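OxsB protein (Bacillus megaterium, PDB 5UL3) catalyses the cobalamin-dependent radical S-adenosylmethionine ring contraction of dAMP to an oxetane aldehyde in oxetanocin A biosynthesis. Local coordinates at residues 179-184 with 207-212; 192-197 with 229-234; 395-400 with 430-435; 426-431 with 465-470. All coordinates share one frame; numbering follows the deposited sequence.

Contact 1: 179-184 with 207-212; sequences DIIGLS and GDLSSI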
loop_
_atom_site.group_PDB
_atom_site.type_symbol
_atom_site.label_atom_id
_atom_site.label_comp_id
_atom_site.label_asym_id
_atom_site.label_seq_id
_atom_site.Cartn_x
_atom_site.Cartn_y
_atom_site.Cartn_z
ATOM N N ASP A 179 9.680 26.939 -3.749
ATOM C CA ASP A 179 8.944 27.785 -2.818
ATOM C C ASP A 179 8.282 27.000 -1.701
ATOM O O ASP A 179 8.052 27.550 -0.621
ATOM C CB ASP A 179 7.881 28.574 -3.576
ATOM C CG ASP A 179 8.477 29.368 -4.703
ATOM O OD1 ASP A 179 9.454 30.094 -4.433
ATOM O OD2 ASP A 179 8.043 29.208 -5.855
ATOM N N ILE A 180 7.960 25.734 -1.946
ATOM C CA ILE A 180 7.382 24.845 -0.943
ATOM C C ILE A 180 8.141 23.535 -1.021
ATOM O O ILE A 180 8.348 23.011 -2.121
ATOM C CB ILE A 180 5.880 24.594 -1.180
ATOM C CG1 ILE A 180 5.088 25.910 -1.097
ATOM C CG2 ILE A 180 5.327 23.617 -0.105
ATOM C CD1 ILE A 180 3.677 25.802 -1.679
ATOM N N ILE A 181 8.560 23.005 0.129
ATOM C CA ILE A 181 9.203 21.702 0.185
ATOM C C ILE A 181 8.310 20.798 1.017
ATOM O O ILE A 181 7.894 21.182 2.114
ATOM C CB ILE A 181 10.615 21.773 0.795
ATOM C CG1 ILE A 181 11.523 22.659 -0.076
ATOM C CG2 ILE A 181 11.209 20.371 0.924
ATOM C CD1 ILE A 181 12.841 23.002 0.597
ATOM N N GLY A 182 8.012 19.619 0.500
ATOM C CA GLY A 182 7.206 18.655 1.234
ATOM C C GLY A 182 7.900 17.317 1.339
ATOM O O GLY A 182 8.434 16.805 0.354
ATOM N N LEU A 183 7.863 16.738 2.542
ATOM C CA LEU A 183 8.356 15.387 2.775
ATOM C C LEU A 183 7.191 14.466 3.115
ATOM O O LEU A 183 6.361 14.801 3.966
ATOM C CB LEU A 183 9.373 15.340 3.920
ATOM C CG LEU A 183 10.486 16.385 3.983
ATOM C CD1 LEU A 183 11.418 16.043 5.169
ATOM C CD2 LEU A 183 11.256 16.434 2.649
ATOM N N SER A 184 7.152 13.304 2.471
ATOM C CA SER A 184 6.230 12.235 2.852
ATOM C C SER A 184 6.942 11.331 3.861
ATOM O O SER A 184 7.970 10.723 3.534
ATOM C CB SER A 184 5.794 11.453 1.611
ATOM O OG SER A 184 4.719 10.570 1.903
ATOM N N GLY A 207 20.513 31.240 4.256
ATOM C CA GLY A 207 20.135 31.973 3.065
ATOM C C GLY A 207 20.293 31.223 1.759
ATOM O O GLY A 207 20.269 31.855 0.700
ATOM N N ASP A 208 20.447 29.902 1.795
ATOM C CA ASP A 208 20.557 29.102 0.575
ATOM C C ASP A 208 19.207 28.623 0.043
ATOM O O ASP A 208 19.116 28.255 -1.137
ATOM C CB ASP A 208 21.433 27.876 0.823
ATOM C CG ASP A 208 22.850 28.249 1.219
ATOM O OD1 ASP A 208 23.363 29.254 0.677
ATOM O OD2 ASP A 208 23.436 27.546 2.073
ATOM N N LEU A 209 18.184 28.594 0.896
ATOM C CA LEU A 209 16.826 28.189 0.546
ATOM C C LEU A 209 15.857 29.149 1.216
ATOM O O LEU A 209 16.141 29.682 2.290
ATOM C CB LEU A 209 16.479 26.760 1.034
ATOM C CG LEU A 209 17.173 25.527 0.463
ATOM C CD1 LEU A 209 16.828 24.280 1.289
ATOM C CD2 LEU A 209 16.818 25.334 -1.001
ATOM N N SER A 210 14.700 29.353 0.593
ATOM C CA SER A 210 13.600 30.045 1.263
ATOM C C SER A 210 12.308 29.367 0.832
ATOM O O SER A 210 11.888 29.499 -0.320
ATOM C CB SER A 210 13.592 31.540 0.940
ATOM O OG SER A 210 14.776 32.157 1.433
ATOM N N SER A 211 11.693 28.631 1.753
ATOM C CA SER A 211 10.566 27.775 1.413
ATOM C C SER A 211 9.641 27.611 2.607
ATOM O O SER A 211 10.078 27.569 3.765
ATOM C CB SER A 211 11.035 26.386 0.949
ATOM O OG SER A 211 12.050 26.453 -0.038
ATOM N N ILE A 212 8.348 27.515 2.297
ATOM C CA ILE A 212 7.400 26.888 3.206
ATOM C C ILE A 212 7.728 25.406 3.288
ATOM O O ILE A 212 7.873 24.736 2.257
ATOM C CB ILE A 212 5.966 27.092 2.693
ATOM C CG1 ILE A 212 5.624 28.578 2.602
ATOM C CG2 ILE A 212 4.959 26.321 3.588
ATOM C CD1 ILE A 212 4.294 28.826 1.890
#
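Ile180 and Ile212 pair at the start of two neighbouring parallel strands of the Rossmann fold that houses cobalamin, the two ends of a beta-alpha-beta crossover through helix 190-205. Ile212 N donates to Asp179 O at 2.9 Å, and Ile212 O accepts from Ile181 N at 2.8 Å, with 164° at the hydrogen. Ile212 thus grips the residues before and after Ile180, the pattern of a parallel bridge. The same carbonyls receive CA-H...O contacts, among them Ile180 CA to Ile212 O at 3.2 Å.

Apolar packing uses both faces of the sheet. Ile180 and Ile212 lie side by side and point the same way, CG1 of Ile180 4.1 Å from CB of Ile212; their branched apolar side chains suit a strand covered by helix 242-252. On the other face, CD1 of Ile181 comes 4.2 Å from CD1 of Leu209, and both residues pack on Leu173 of helix 166-176.

Polar side chains find partners outside the pair: Asp179 OD2 accepts from Thr119 N, while Ser184, farther along the strand, binds cobalamin through OG. Ser211 holds OG beside its own backbone N (chi1 -49°), where it bonds to Pro178 O and lies 3.6 Å from Ile181 CD1.

Contact 2: 192-197 with 229-234; sequences LAFEIL and ERYPSL. With EDO (1,2-ethanediol), chain U.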
loop_
_atom_site.group_PDB
_atom_site.type_symbol
_atom_site.label_atom_id
_atom_site.label_comp_id
_atom_site.label_asym_id
_atom_site.label_seq_id
_atom_site.Cartn_x
_atom_site.Cartn_y
_atom_site.Cartn_z
ATOM N N LEU A 192 15.246 9.556 9.501
ATOM C CA LEU A 192 15.524 10.103 8.175
ATOM C C LEU A 192 14.875 11.475 7.983
ATOM O O LEU A 192 15.499 12.411 7.462
ATOM C CB LEU A 192 15.020 9.115 7.128
ATOM C CG LEU A 192 15.385 9.204 5.667
ATOM C CD1 LEU A 192 16.894 9.268 5.528
ATOM C CD2 LEU A 192 14.858 7.948 5.022
ATOM N N ALA A 193 13.606 11.605 8.382
ATOM C CA ALA A 193 12.919 12.885 8.272
ATOM C C ALA A 193 13.635 13.972 9.063
ATOM O O ALA A 193 13.811 15.091 8.570
ATOM C CB ALA A 193 11.470 12.749 8.763
ATOM N N PHE A 194 14.025 13.670 10.304
ATOM C CA PHE A 194 14.654 14.694 11.133
ATOM C C PHE A 194 16.002 15.113 10.560
ATOM O O PHE A 194 16.348 16.298 10.597
ATOM C CB PHE A 194 14.826 14.204 12.568
ATOM C CG PHE A 194 13.605 14.394 13.431
ATOM C CD1 PHE A 194 12.334 14.363 12.882
ATOM C CD2 PHE A 194 13.736 14.613 14.792
ATOM C CE1 PHE A 194 11.203 14.531 13.695
ATOM C CE2 PHE A 194 12.614 14.792 15.606
ATOM C CZ PHE A 194 11.350 14.752 15.054
ATOM N N GLU A 195 16.763 14.161 10.024
ATOM C CA GLU A 195 18.040 14.496 9.388
ATOM C C GLU A 195 17.837 15.421 8.194
ATOM O O GLU A 195 18.566 16.407 8.021
ATOM C CB GLU A 195 18.766 13.227 8.945
ATOM C CG GLU A 195 19.298 12.367 10.087
ATOM C CD GLU A 195 20.171 11.225 9.595
ATOM O OE1 GLU A 195 20.765 11.370 8.504
ATOM O OE2 GLU A 195 20.265 10.192 10.299
ATOM N N ILE A 196 16.857 15.104 7.344
ATOM C CA ILE A 196 16.614 15.928 6.165
ATOM C C ILE A 196 16.079 17.290 6.574
ATOM O O ILE A 196 16.517 18.318 6.047
ATOM C CB ILE A 196 15.668 15.210 5.187
ATOM C CG1 ILE A 196 16.328 13.942 4.649
ATOM C CG2 ILE A 196 15.290 16.134 4.031
ATOM C CD1 ILE A 196 15.381 13.028 3.890
ATOM N N LEU A 197 15.130 17.324 7.526
ATOM C CA LEU A 197 14.603 18.599 8.011
ATOM C C LEU A 197 15.705 19.448 8.642
ATOM O O LEU A 197 15.763 20.663 8.424
ATOM C CB LEU A 197 13.472 18.349 9.018
ATOM C CG LEU A 197 12.165 17.895 8.346
ATOM C CD1 LEU A 197 11.135 17.377 9.372
ATOM C CD2 LEU A 197 11.583 19.043 7.511
ATOM N N GLU A 229 8.036 20.247 18.342
ATOM C CA GLU A 229 9.013 20.521 19.390
ATOM C C GLU A 229 10.367 20.890 18.795
ATOM O O GLU A 229 11.040 21.808 19.274
ATOM C CB GLU A 229 9.118 19.301 20.300
ATOM C CG GLU A 229 10.240 19.324 21.307
ATOM C CD GLU A 229 10.257 18.051 22.129
ATOM O OE1 GLU A 229 9.399 17.176 21.871
ATOM O OE2 GLU A 229 11.117 17.925 23.027
ATOM N N ARG A 230 10.763 20.212 17.725
ATOM C CA ARG A 230 12.046 20.468 17.089
ATOM C C ARG A 230 11.955 21.498 15.966
ATOM O O ARG A 230 12.916 22.244 15.740
ATOM C CB ARG A 230 12.622 19.144 16.571
ATOM C CG ARG A 230 14.007 19.247 15.967
ATOM C CD ARG A 230 14.570 17.864 15.699
ATOM N NE ARG A 230 15.927 17.909 15.159
ATOM C CZ ARG A 230 17.027 17.909 15.908
ATOM N NH1 ARG A 230 16.924 17.871 17.229
ATOM N NH2 ARG A 230 18.227 17.949 15.339
ATOM N N TYR A 231 10.822 21.571 15.265
ATOM C CA TYR A 231 10.635 22.503 14.151
ATOM C C TYR A 231 9.348 23.280 14.383
ATOM O O TYR A 231 8.281 22.898 13.880
ATOM C CB TYR A 231 10.588 21.772 12.813
ATOM C CG TYR A 231 11.605 20.677 12.688
ATOM C CD1 TYR A 231 12.933 20.961 12.388
ATOM C CD2 TYR A 231 11.245 19.350 12.869
ATOM C CE1 TYR A 231 13.862 19.965 12.274
ATOM C CE2 TYR A 231 12.178 18.335 12.759
ATOM C CZ TYR A 231 13.488 18.654 12.457
ATOM O OH TYR A 231 14.421 17.658 12.347
ATOM N N PRO A 232 9.410 24.385 15.133
ATOM C CA PRO A 232 8.167 25.074 15.521
ATOM C C PRO A 232 7.395 25.668 14.356
ATOM O O PRO A 232 6.169 25.790 14.456
ATOM C CB PRO A 232 8.654 26.169 16.486
ATOM C CG PRO A 232 9.994 25.706 16.955
ATOM C CD PRO A 232 10.593 24.944 15.810
ATOM N N SER A 233 8.058 26.047 13.260
ATOM C CA SER A 233 7.380 26.673 12.126
ATOM C C SER A 233 6.865 25.667 11.093
ATOM O O SER A 233 6.260 26.079 10.096
ATOM C CB SER A 233 8.315 27.685 11.442
ATOM O OG SER A 233 9.363 27.032 10.757
ATOM N N LEU A 234 7.065 24.374 11.323
ATOM C CA LEU A 234 6.671 23.335 10.379
ATOM C C LEU A 234 5.149 23.257 10.267
ATOM O O LEU A 234 4.421 23.453 11.243
ATOM C CB LEU A 234 7.236 21.987 10.835
ATOM C CG LEU A 234 7.075 20.760 9.935
ATOM C CD1 LEU A 234 7.843 20.976 8.636
ATOM C CD2 LEU A 234 7.579 19.514 10.646
HETATM C C1 EDO U . 13.245 24.865 13.288
HETATM O O1 EDO U . 14.668 24.898 13.099
HETATM C C2 EDO U . 12.547 25.908 12.418
HETATM O O2 EDO U . 11.120 25.863 12.623
#
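Tyr231 points the edge of its ring at the face of Phe194 in a T-shaped pair, with centroids 5.3 Å apart and planes at 86°. Tyr231 CE2 stands over the phenylalanine ring toward its rim, and Tyr231 OH lies 3.5 Å from Phe194 CG. The tyrosine's own two faces are covered as well. Leu197 CB sits over one of them as a CH-pi contact, 3.9 Å from the centroid, and CG of Arg230 lies 3.6 Å above the plane of the other.

Arg230 puts CG anti to its backbone N (chi1 -176°), and this with the straight chain beyond it brings CD to 3.5 Å from Phe194 CD2; the guanidinium and ring planes lie 11° apart. Deeper in, Leu197 CD1 meets Leu234 CD2 at 4.3 Å, and these two leucines rest on Ile213 and Val215 of strand 212-216.

Asp198, the next residue of helix 190-205, positions the polar ends: OD1 is hydrogen-bonded to Tyr231 OH, and OD2 forms a salt bridge with Arg230 NH2. Phe227 adds a second edge-to-face pair to Phe194. At the margin, a 1,2-ethanediol is held by Ser233 N and OG.

The contact therefore fastens the loop after helix 224-230 to helix 190-205 of the cobalamin-binding Rossmann fold. The Asp198 carboxylate serves both a phenol and a guanidinium, which would probably stabilise its negative charge.

Contact 3: 395-400 with 430-435; sequences DFAARA and RIFIGV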
loop_
_atom_site.group_PDB
_atom_site.type_symbol
_atom_site.label_atom_id
_atom_site.label_comp_id
_atom_site.label_asym_id
_atom_site.label_seq_id
_atom_site.Cartn_x
_atom_site.Cartn_y
_atom_site.Cartn_z
ATOM N N ASP A 395 -3.452 -6.967 -8.460
ATOM C CA ASP A 395 -3.687 -7.381 -7.083
ATOM C C ASP A 395 -4.507 -6.316 -6.357
ATOM O O ASP A 395 -4.341 -5.125 -6.613
ATOM C CB ASP A 395 -2.363 -7.569 -6.339
ATOM C CG ASP A 395 -1.474 -8.670 -6.948
ATOM O OD1 ASP A 395 -1.883 -9.348 -7.918
ATOM O OD2 ASP A 395 -0.349 -8.822 -6.453
ATOM N N PHE A 396 -5.356 -6.737 -5.416
ATOM C CA PHE A 396 -6.049 -5.781 -4.551
ATOM C C PHE A 396 -6.439 -6.485 -3.261
ATOM O O PHE A 396 -6.275 -7.696 -3.127
ATOM C CB PHE A 396 -7.270 -5.158 -5.233
ATOM C CG PHE A 396 -8.357 -6.146 -5.624
ATOM C CD1 PHE A 396 -9.374 -6.464 -4.741
ATOM C CD2 PHE A 396 -8.394 -6.690 -6.906
ATOM C CE1 PHE A 396 -10.397 -7.351 -5.115
ATOM C CE2 PHE A 396 -9.413 -7.559 -7.292
ATOM C CZ PHE A 396 -10.416 -7.886 -6.399
ATOM N N ALA A 397 -6.955 -5.706 -2.307
ATOM C CA ALA A 397 -7.373 -6.216 -1.009
ATOM C C ALA A 397 -8.889 -6.112 -0.864
ATOM O O ALA A 397 -9.524 -5.244 -1.464
ATOM C CB ALA A 397 -6.711 -5.444 0.133
ATOM N N ALA A 398 -9.458 -7.002 -0.054
ATOM C CA ALA A 398 -10.909 -6.996 0.145
ATOM C C ALA A 398 -11.254 -7.637 1.478
ATOM O O ALA A 398 -10.518 -8.494 1.976
ATOM C CB ALA A 398 -11.632 -7.746 -0.980
ATOM N N ARG A 399 -12.402 -7.227 2.045
ATOM C CA ARG A 399 -12.940 -7.893 3.224
ATOM C C ARG A 399 -13.632 -9.190 2.830
ATOM O O ARG A 399 -14.170 -9.316 1.727
ATOM C CB ARG A 399 -13.980 -7.020 3.956
ATOM C CG ARG A 399 -13.697 -5.555 4.040
ATOM C CD ARG A 399 -14.699 -4.854 5.000
ATOM N NE ARG A 399 -16.108 -5.062 4.680
ATOM C CZ ARG A 399 -16.821 -4.251 3.904
ATOM N NH1 ARG A 399 -18.104 -4.504 3.673
ATOM N NH2 ARG A 399 -16.253 -3.185 3.350
ATOM N N ALA A 400 -13.671 -10.135 3.771
ATOM C CA ALA A 400 -14.390 -11.381 3.515
ATOM C C ALA A 400 -15.844 -11.121 3.146
ATOM O O ALA A 400 -16.392 -11.800 2.268
ATOM C CB ALA A 400 -14.311 -12.311 4.718
ATOM N N ARG A 430 -3.113 -11.981 -7.217
ATOM C CA ARG A 430 -2.889 -12.234 -5.795
ATOM C C ARG A 430 -3.767 -11.266 -5.001
ATOM O O ARG A 430 -3.424 -10.092 -4.840
ATOM C CB ARG A 430 -1.416 -12.095 -5.433
ATOM C CG ARG A 430 -0.669 -13.421 -5.625
ATOM C CD ARG A 430 0.817 -13.321 -5.370
ATOM N NE ARG A 430 1.497 -12.897 -6.576
ATOM C CZ ARG A 430 2.079 -13.719 -7.441
ATOM N NH1 ARG A 430 2.656 -13.218 -8.521
ATOM N NH2 ARG A 430 2.098 -15.029 -7.224
ATOM N N ILE A 431 -4.905 -11.764 -4.498
ATOM C CA ILE A 431 -5.861 -10.947 -3.745
ATOM C C ILE A 431 -5.654 -11.197 -2.253
ATOM O O ILE A 431 -5.487 -12.352 -1.815
ATOM C CB ILE A 431 -7.320 -11.246 -4.177
ATOM C CG1 ILE A 431 -7.741 -10.512 -5.459
ATOM C CG2 ILE A 431 -8.316 -10.827 -3.104
ATOM C CD1 ILE A 431 -6.646 -10.004 -6.371
ATOM N N PHE A 432 -5.649 -10.110 -1.464
ATOM C CA PHE A 432 -5.477 -10.177 -0.015
ATOM C C PHE A 432 -6.857 -10.063 0.622
ATOM O O PHE A 432 -7.573 -9.100 0.351
ATOM C CB PHE A 432 -4.586 -9.031 0.482
ATOM C CG PHE A 432 -4.399 -8.997 1.969
ATOM C CD1 PHE A 432 -5.277 -8.274 2.781
ATOM C CD2 PHE A 432 -3.339 -9.654 2.569
ATOM C CE1 PHE A 432 -5.108 -8.248 4.159
ATOM C CE2 PHE A 432 -3.161 -9.631 3.945
ATOM C CZ PHE A 432 -4.044 -8.924 4.743
ATOM N N ILE A 433 -7.222 -11.020 1.474
ATOM C CA ILE A 433 -8.502 -10.960 2.194
ATOM C C ILE A 433 -8.182 -10.788 3.671
ATOM O O ILE A 433 -7.468 -11.613 4.257
ATOM C CB ILE A 433 -9.363 -12.212 1.981
ATOM C CG1 ILE A 433 -9.559 -12.519 0.500
ATOM C CG2 ILE A 433 -10.735 -12.047 2.729
ATOM C CD1 ILE A 433 -10.522 -11.622 -0.199
ATOM N N GLY A 434 -8.685 -9.710 4.267
ATOM C CA GLY A 434 -8.454 -9.447 5.676
ATOM C C GLY A 434 -9.285 -10.316 6.604
ATOM O O GLY A 434 -10.151 -9.815 7.327
ATOM N N VAL A 435 -9.028 -11.628 6.581
ATOM C CA VAL A 435 -9.717 -12.569 7.475
ATOM C C VAL A 435 -9.461 -12.208 8.938
ATOM O O VAL A 435 -10.400 -12.032 9.731
ATOM C CB VAL A 435 -9.266 -14.011 7.163
ATOM C CG1 VAL A 435 -9.702 -14.976 8.238
ATOM C CG2 VAL A 435 -9.797 -14.458 5.796
HETATM O O HOH W 1 -12.973 -9.430 6.533
#
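Ile431 lays its CG1 over a face of the Phe396 ring, 3.8 Å above the plane and toward the rim, where parallel strands meet in the partial TIM barrel of the radical domain. Although CB of Phe396 leads away from 430-435, CG sits in the crowded position between backbone N and carbonyl carbon (chi1 62°), which turns the ring back toward Ile431. In Ile431 CD1 nearly eclipses CA (chi2 20°), a strained torsion, and lies 3.6 Å from Phe396 N. Trp420 and Phe365 also meet the phenylalanine ring.

Asp395 and Arg430 lie side by side, but their flat groups are turned 86° apart and Asp395 OD2 stays 4.5 Å from Arg430 NE. Arg430 N instead reaches Asp395 OD1 at 3.0 Å, coming from above the carboxylate plane.

Farther along, Ala397 CB meets Phe432 CD1 on one face of the sheet, and Ala398 CB meets Ile433 CD1 on the other, small methyls beside large neighbours. Phe432 N donates to Phe396 O, Phe432 O accepts from Ala398 N at 2.8 Å, and Gly434 N closes on Ala398 O at 3.2 Å. A water joins Ala400 N to Gly434 O. At this end Arg399 touches the iron-sulfur cluster and is salt-bridged to Glu364 and Asp401, and Glu436 binds S-adenosylmethionine.

Backbone bonds thus carry the pairing: the Asp395 carboxylate serves an amide N-H and not the guanidinium, while the Phe396 amide is buried without a partner.

Contact 4: 426-431 with 465-470; sequences AGADRI and LGINLR. With EDO (1,2-ethanediol), chain F.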
loop_
_atom_site.group_PDB
_atom_site.type_symbol
_atom_site.label_atom_id
_atom_site.label_comp_id
_atom_site.label_asym_id
_atom_site.label_seq_id
_atom_site.Cartn_x
_atom_site.Cartn_y
_atom_site.Cartn_z
ATOM N N ALA A 426 -10.616 -10.594 -15.787
ATOM C CA ALA A 426 -9.854 -9.419 -16.194
ATOM C C ALA A 426 -8.420 -9.423 -15.677
ATOM O O ALA A 426 -7.670 -8.494 -15.995
ATOM C CB ALA A 426 -10.566 -8.150 -15.724
ATOM N N GLY A 427 -8.034 -10.398 -14.855
ATOM C CA GLY A 427 -6.657 -10.469 -14.407
ATOM C C GLY A 427 -6.387 -10.385 -12.920
ATOM O O GLY A 427 -5.218 -10.310 -12.518
ATOM N N ALA A 428 -7.431 -10.402 -12.088
ATOM C CA ALA A 428 -7.219 -10.439 -10.645
ATOM C C ALA A 428 -6.327 -11.628 -10.302
ATOM O O ALA A 428 -6.596 -12.757 -10.711
ATOM C CB ALA A 428 -8.558 -10.537 -9.910
ATOM N N ASP A 429 -5.248 -11.356 -9.574
ATOM C CA ASP A 429 -4.176 -12.334 -9.398
ATOM C C ASP A 429 -3.988 -12.697 -7.933
ATOM O O ASP A 429 -4.618 -13.641 -7.449
ATOM C CB ASP A 429 -2.884 -11.777 -9.993
ATOM C CG ASP A 429 -1.745 -12.780 -9.966
ATOM O OD1 ASP A 429 -2.018 -13.997 -9.931
ATOM O OD2 ASP A 429 -0.590 -12.338 -9.943
ATOM N N ARG A 430 -3.113 -11.981 -7.217
ATOM C CA ARG A 430 -2.889 -12.234 -5.795
ATOM C C ARG A 430 -3.767 -11.266 -5.001
ATOM O O ARG A 430 -3.424 -10.092 -4.840
ATOM C CB ARG A 430 -1.416 -12.095 -5.433
ATOM C CG ARG A 430 -0.669 -13.421 -5.625
ATOM C CD ARG A 430 0.817 -13.321 -5.370
ATOM N NE ARG A 430 1.497 -12.897 -6.576
ATOM C CZ ARG A 430 2.079 -13.719 -7.441
ATOM N NH1 ARG A 430 2.656 -13.218 -8.521
ATOM N NH2 ARG A 430 2.098 -15.029 -7.224
ATOM N N ILE A 431 -4.905 -11.764 -4.498
ATOM C CA ILE A 431 -5.861 -10.947 -3.745
ATOM C C ILE A 431 -5.654 -11.197 -2.253
ATOM O O ILE A 431 -5.487 -12.352 -1.815
ATOM C CB ILE A 431 -7.320 -11.246 -4.177
ATOM C CG1 ILE A 431 -7.741 -10.512 -5.459
ATOM C CG2 ILE A 431 -8.316 -10.827 -3.104
ATOM C CD1 ILE A 431 -6.646 -10.004 -6.371
ATOM N N LEU A 465 -12.660 -19.469 -8.216
ATOM C CA LEU A 465 -12.545 -18.699 -9.445
ATOM C C LEU A 465 -11.120 -18.637 -9.988
ATOM O O LEU A 465 -10.897 -17.960 -10.995
ATOM C CB LEU A 465 -13.067 -17.284 -9.215
ATOM C CG LEU A 465 -14.537 -17.237 -8.796
ATOM C CD1 LEU A 465 -14.919 -15.822 -8.363
ATOM C CD2 LEU A 465 -15.414 -17.688 -9.951
ATOM N N GLY A 466 -10.163 -19.307 -9.354
ATOM C CA GLY A 466 -8.788 -19.309 -9.849
ATOM C C GLY A 466 -7.945 -18.132 -9.407
ATOM O O GLY A 466 -6.825 -17.959 -9.906
ATOM N N ILE A 467 -8.454 -17.309 -8.507
ATOM C CA ILE A 467 -7.699 -16.198 -7.948
ATOM C C ILE A 467 -6.784 -16.754 -6.868
ATOM O O ILE A 467 -7.165 -17.659 -6.122
ATOM C CB ILE A 467 -8.674 -15.124 -7.411
ATOM C CG1 ILE A 467 -9.398 -14.461 -8.581
ATOM C CG2 ILE A 467 -7.960 -14.082 -6.570
ATOM C CD1 ILE A 467 -10.657 -13.650 -8.204
ATOM N N ASN A 468 -5.578 -16.154 -6.696
ATOM C CA ASN A 468 -4.485 -16.684 -5.842
ATOM C C ASN A 468 -4.353 -15.923 -4.507
ATOM O O ASN A 468 -3.584 -14.966 -4.398
ATOM C CB ASN A 468 -3.176 -16.643 -6.638
ATOM C CG ASN A 468 -1.933 -17.090 -5.835
ATOM O OD1 ASN A 468 -2.025 -17.620 -4.727
ATOM N ND2 ASN A 468 -0.753 -16.875 -6.424
ATOM N N LEU A 469 -5.015 -16.431 -3.464
ATOM C CA LEU A 469 -5.291 -15.721 -2.217
ATOM C C LEU A 469 -4.106 -15.644 -1.263
ATOM O O LEU A 469 -3.270 -16.549 -1.199
ATOM C CB LEU A 469 -6.409 -16.440 -1.457
ATOM C CG LEU A 469 -7.720 -16.506 -2.162
ATOM C CD1 LEU A 469 -8.646 -17.479 -1.406
ATOM C CD2 LEU A 469 -8.235 -15.088 -2.075
ATOM N N ARG A 470 -4.102 -14.568 -0.469
ATOM C CA ARG A 470 -3.321 -14.401 0.755
ATOM C C ARG A 470 -4.298 -13.894 1.804
ATOM O O ARG A 470 -5.206 -13.139 1.465
ATOM C CB ARG A 470 -2.200 -13.345 0.622
ATOM C CG ARG A 470 -0.834 -13.803 0.202
ATOM C CD ARG A 470 0.231 -12.791 0.664
ATOM N NE ARG A 470 -0.287 -11.420 0.755
ATOM C CZ ARG A 470 -0.448 -10.606 -0.289
ATOM N NH1 ARG A 470 -0.147 -11.025 -1.511
ATOM N NH2 ARG A 470 -0.913 -9.377 -0.117
HETATM C C1 EDO F . -4.821 -21.302 -3.594
HETATM O O1 EDO F . -5.810 -22.154 -2.993
HETATM C C2 EDO F . -5.156 -19.816 -3.422
HETATM O O2 EDO F . -3.932 -19.052 -3.492
HETATM O O HOH W 2 -0.220 -15.629 -8.890
HETATM O O HOH W 3 -2.391 -8.770 -2.787
#
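At the entry to strands 432-436 and 470-473, the last two of the sheet in the partial TIM barrel of the AdoMet radical domain, the lead-in residues Asp429 to Ile431 and Asn468 to Arg470 already bond in parallel fashion. Asn468 N donates to Asp429 O at 2.8 Å, and Arg470 N to Ile431 O at 2.9 Å. Each segment leaves its preceding helix through a Schellman motif, at Gly427 and Gly466, whose positive phi glycine adopts readily.

On the side facing helices 410-426 and 452-464, Ile467 is wedged by its branches: CG2 touches Ile431 CG1 at 3.7 Å, and CD1 reaches Ala428 CB at 4.1 Å. Ala424 and Val462, from those helices, add to its surroundings, so an aliphatic residue fits well.

Asn468, in the conformer described (one of two), puts CG anti to its backbone N (chi1 176°) and runs beside Arg430 with the amide and guanidinium planes 70° apart. With this conformer a water accepts from Asn468 ND2 at 2.8 Å and donates to Asp429 OD1 at 2.6 Å; Asp429 OD2 is bonded to His357 NE2. A second water donates to Arg430 O at 2.7 Å and weakly accepts from Arg470 NH2 at 3.1 Å.

From the N terminus, contact 1 opens at 179-184 and closes at 207-212, bringing together the strands that precede and follow helix 190-205 in the chain. Contact 2 starts on that helix, inside this loop, and closes at 229-234, so the two cross; Leu183 CD1 packs on Leu197 CG where they touch, tying sheet to helix in the cobalamin domain. The other two follow in series, with centres about 37 to 43 Å from the first pair. Contact 3 joins 395-400 to 430-435 across helix 410-426, and contact 4 begins on its closing end, sharing Arg430 and Ile431, before closing at 465-470 beyond helix 452-464. Together they line up three successive parallel barrel strands.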